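Local coordinates for protein tRNA (adenine(58)-N(1))-methyltransferase TrmI (Thermus thermophilus, PDB 2PWY) that catalyses the S-adenosyl-L-methionine-dependent methylation of adenosine 58 of tRNA at N1 and is required for growth at extreme temperatures, at residues Leu198-Ile201 and Thr202-Leu205; Leu134-Ala137 and Glu138-Val141. One frame throughout, in Å; residues are numbered along the deposited sequence.

Contact 1 of 2, residues Leu198-Ile201 and Thr202-Leu205; sequences LPNI and TQVL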
loop_
_atom_site.group_PDB
_atom_site.type_symbol
_atom_site.label_atom_id
_atom_site.label_comp_id
_atom_site.label_asym_id
_atom_site.label_seq_id
_atom_site.Cartn_x
_atom_site.Cartn_y
_atom_site.Cartn_z
ATOM N N LEU A 198 -2.896 13.744 11.978
ATOM C CA LEU A 198 -4.361 13.739 12.037
ATOM C C LEU A 198 -4.945 12.414 11.533
ATOM O O LEU A 198 -4.657 12.003 10.402
ATOM C CB LEU A 198 -4.914 14.865 11.172
ATOM C CG LEU A 198 -4.749 16.288 11.696
ATOM C CD1 LEU A 198 -5.101 17.299 10.587
ATOM C CD2 LEU A 198 -5.588 16.522 12.968
ATOM N N PRO A 199 -5.756 11.742 12.367
ATOM C CA PRO A 199 -6.279 10.437 11.942
ATOM C C PRO A 199 -7.245 10.464 10.747
ATOM O O PRO A 199 -7.220 9.531 9.923
ATOM C CB PRO A 199 -7.006 9.910 13.189
ATOM C CG PRO A 199 -6.519 10.760 14.324
ATOM C CD PRO A 199 -6.197 12.098 13.730
ATOM N N ASN A 200 -8.082 11.493 10.659
ATOM C CA ASN A 200 -9.193 11.512 9.704
ATOM C C ASN A 200 -8.930 12.439 8.531
ATOM O O ASN A 200 -8.430 13.560 8.708
ATOM C CB ASN A 200 -10.499 11.943 10.396
ATOM C CG ASN A 200 -10.996 10.908 11.383
ATOM O OD1 ASN A 200 -11.534 9.876 10.992
ATOM N ND2 ASN A 200 -10.818 11.179 12.670
ATOM N N ILE A 201 -9.290 11.989 7.335
ATOM C CA ILE A 201 -9.147 12.849 6.161
ATOM C C ILE A 201 -10.013 14.119 6.266
ATOM O O ILE A 201 -9.668 15.159 5.701
ATOM C CB ILE A 201 -9.424 12.079 4.845
ATOM C CG1 ILE A 201 -8.762 12.788 3.643
ATOM C CG2 ILE A 201 -10.927 11.890 4.624
ATOM C CD1 ILE A 201 -7.225 12.916 3.732
ATOM N N THR A 202 -11.133 14.027 6.988
ATOM C CA THR A 202 -12.006 15.180 7.218
ATOM C C THR A 202 -11.261 16.260 8.033
ATOM O O THR A 202 -11.368 17.454 7.749
ATOM C CB THR A 202 -13.284 14.750 7.956
ATOM O OG1 THR A 202 -12.927 13.820 8.981
ATOM C CG2 THR A 202 -14.255 14.071 6.986
ATOM N N GLN A 203 -10.478 15.818 9.016
ATOM C CA GLN A 203 -9.647 16.723 9.808
ATOM C C GLN A 203 -8.567 17.358 8.930
ATOM O O GLN A 203 -8.299 18.557 9.039
ATOM C CB GLN A 203 -8.994 15.973 10.964
ATOM C CG GLN A 203 -9.955 15.558 12.059
ATOM C CD GLN A 203 -9.273 14.644 13.050
ATOM O OE1 GLN A 203 -8.838 13.551 12.701
ATOM N NE2 GLN A 203 -9.147 15.103 14.290
ATOM N N VAL A 204 -7.963 16.548 8.057
ATOM C CA VAL A 204 -6.970 17.040 7.099
ATOM C C VAL A 204 -7.551 18.161 6.245
ATOM O O VAL A 204 -6.962 19.230 6.123
ATOM C CB VAL A 204 -6.424 15.903 6.190
ATOM C CG1 VAL A 204 -5.576 16.478 5.021
ATOM C CG2 VAL A 204 -5.611 14.889 7.022
ATOM N N LEU A 205 -8.724 17.927 5.669
ATOM C CA LEU A 205 -9.342 18.919 4.804
ATOM C C LEU A 205 -9.673 20.187 5.579
ATOM O O LEU A 205 -9.488 21.290 5.063
ATOM C CB LEU A 205 -10.589 18.338 4.111
ATOM C CG LEU A 205 -10.285 17.220 3.103
ATOM C CD1 LEU A 205 -11.571 16.450 2.778
ATOM C CD2 LEU A 205 -9.636 17.790 1.838
#
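Q203 reaches back from the first turn of helix 201-211 to the residue at its N-cap position, N200, and takes two hydrogen bonds on one oxygen. The backbone N of N200 lies 3.0 Å from Q203 OE1, in the carbonyl plane of that amide. N200 ND2 approaches the same OE1 at 3.1 Å from well above the plane, with the two amides turned 53° apart. Q203 CG stands anti to its own carbonyl carbon (chi1 -71°) and the chain runs extended from there, which carries the amide over the turn; P199 CD lies in contact with Q203 OE1 at 3.2 Å. Q203 NE2 has a weak hydrogen bond to M175 O, and P199 O accepts from H245 NE2. The side chain of N200 makes no capping bond; its OD1 instead accepts from A236 N of a second subunit, where T202 OG1 also bonds to P234 O. I201 meets I201 of a third subunit. V204 N bonds to N200 O at 3.1 Å and L205 N to I201 O at 2.9 Å. On the sheet side, L198 CB lies 4.2 Å from V204 CG2, and I201 CD1 meets V204 CB at 4.0 Å. This strand-to-helix turn leads from strand 192-198 of the Rossmann-like sheet into helix 201-211, with I201 and V204 resting on F248 of the antiparallel strand 248-254.

Contact 2 of 2, residues Leu134-Ala137 and Glu138-Val141; sequences LAQA and ERNV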
loop_
_atom_site.group_PDB
_atom_site.type_symbol
_atom_site.label_atom_id
_atom_site.label_comp_id
_atom_site.label_asym_id
_atom_site.label_seq_id
_atom_site.Cartn_x
_atom_site.Cartn_y
_atom_site.Cartn_z
ATOM N N LEU A 134 -0.033 15.466 31.162
ATOM C CA LEU A 134 1.312 16.022 31.292
ATOM C C LEU A 134 2.160 15.279 32.329
ATOM O O LEU A 134 3.317 14.971 32.076
ATOM C CB LEU A 134 1.270 17.523 31.596
ATOM C CG LEU A 134 2.645 18.197 31.682
ATOM C CD1 LEU A 134 3.478 17.995 30.399
ATOM C CD2 LEU A 134 2.505 19.680 31.997
ATOM N N ALA A 135 1.574 14.968 33.486
ATOM C CA ALA A 135 2.295 14.203 34.502
ATOM C C ALA A 135 2.803 12.855 33.975
ATOM O O ALA A 135 3.969 12.513 34.190
ATOM C CB ALA A 135 1.437 14.015 35.750
ATOM N N GLN A 136 1.950 12.115 33.260
ATOM C CA GLN A 136 2.350 10.823 32.687
ATOM C C GLN A 136 3.423 11.018 31.615
ATOM O O GLN A 136 4.403 10.264 31.561
ATOM C CB GLN A 136 1.148 10.060 32.111
ATOM C CG GLN A 136 1.465 8.612 31.672
ATOM C CD GLN A 136 2.044 7.765 32.801
ATOM O OE1 GLN A 136 1.471 7.701 33.891
ATOM N NE2 GLN A 136 3.179 7.114 32.547
ATOM N N ALA A 137 3.241 12.040 30.779
ATOM C CA ALA A 137 4.208 12.326 29.710
ATOM C C ALA A 137 5.579 12.608 30.308
ATOM O O ALA A 137 6.584 12.069 29.851
ATOM C CB ALA A 137 3.745 13.493 28.855
ATOM N N GLU A 138 5.614 13.443 31.342
ATOM C CA GLU A 138 6.873 13.751 32.014
ATOM C C GLU A 138 7.522 12.488 32.582
ATOM O O GLU A 138 8.718 12.294 32.397
ATOM C CB GLU A 138 6.680 14.850 33.070
ATOM C CG GLU A 138 6.273 16.193 32.443
ATOM C CD GLU A 138 6.098 17.315 33.453
ATOM O OE1 GLU A 138 6.130 17.037 34.666
ATOM O OE2 GLU A 138 5.915 18.481 33.029
ATOM N N ARG A 139 6.747 11.621 33.238
ATOM C CA ARG A 139 7.304 10.349 33.738
ATOM C C ARG A 139 7.878 9.518 32.595
ATOM O O ARG A 139 8.989 8.974 32.701
ATOM C CB ARG A 139 6.261 9.529 34.516
ATOM C CG ARG A 139 6.014 10.028 35.946
ATOM C CD ARG A 139 5.163 9.044 36.777
ATOM N NE ARG A 139 3.770 9.000 36.334
ATOM C CZ ARG A 139 2.815 9.842 36.728
ATOM N NH1 ARG A 139 3.080 10.817 37.592
ATOM N NH2 ARG A 139 1.586 9.710 36.243
ATOM N N ASN A 140 7.119 9.427 31.502
ATOM C CA ASN A 140 7.531 8.609 30.360
ATOM C C ASN A 140 8.850 9.097 29.768
ATOM O O ASN A 140 9.744 8.295 29.482
ATOM C CB ASN A 140 6.438 8.584 29.290
ATOM C CG ASN A 140 5.263 7.687 29.666
ATOM O OD1 ASN A 140 5.341 6.879 30.597
ATOM N ND2 ASN A 140 4.172 7.818 28.929
ATOM N N VAL A 141 8.970 10.418 29.610
ATOM C CA VAL A 141 10.175 11.026 29.047
ATOM C C VAL A 141 11.362 10.814 29.991
ATOM O O VAL A 141 12.440 10.382 29.581
ATOM C CB VAL A 141 9.959 12.535 28.767
ATOM C CG1 VAL A 141 11.267 13.227 28.357
ATOM C CG2 VAL A 141 8.887 12.708 27.686
HETATM O O HOH W 1 4.645 6.182 34.855
#
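Q136 NE2 gives hydrogen bonds to both N140 OD1 and a water, each at 2.9 Å, on helix 131-144, which links strands 123-128 and 150-154 in a beta-alpha-beta unit of the class I methyltransferase fold. N140 OD1 lies in the amide plane of Q136, but NE2 sits above the N140 carbonyl plane, the two amides being 55° apart. Q136 OE1 receives R139 NH2 at 3.1 Å; NH2 lies above the Q136 carbonyl plane, OE1 in the guanidinium plane. The amide's oxygen and nitrogen are thus held by different residues, which limits its rotation. With CG anti to the backbone N (chi1 -172°), the bend at chi2 (57°) brings the amide alongside R139 and N140. R139 folds back, placing A135 O over the centre of its guanidinium face. N140 ND2 hydrogen-bonds to K74 O and S107 O, tying the helix to two separate parts of the chain; S107 is an S-adenosylmethionine-binding residue. Elsewhere on the helix, the extended E138 chain lays OE2 3.5 Å from L134 CG, both side chains touch F152, and E138 OE1 has a long, weak ion pair with R142 NH1. The water lies at the guanidinium edge, accepting weakly from R139 NE at 3.3 Å.

Overall arrangement
Both contacts belong to the catalytic domain, but they lie apart, with centres 27 Å and nearest atoms about 18 Å from each other. Contact 2 comes first along the chain and is the nearer to the cofactor site: the side chain of A137 is about 6 Å from the bound S-adenosylhomocysteine, and that of L134 about 4 Å from the side chain of E128, a cofactor-binding residue. In contact 1 the side chain of P199 is about 9 Å from the same ligand and about 6 Å from that of D173, another binding residue. Contact 1 also faces other subunits of the tetramer, whereas contact 2 touches no other chain of the assembly.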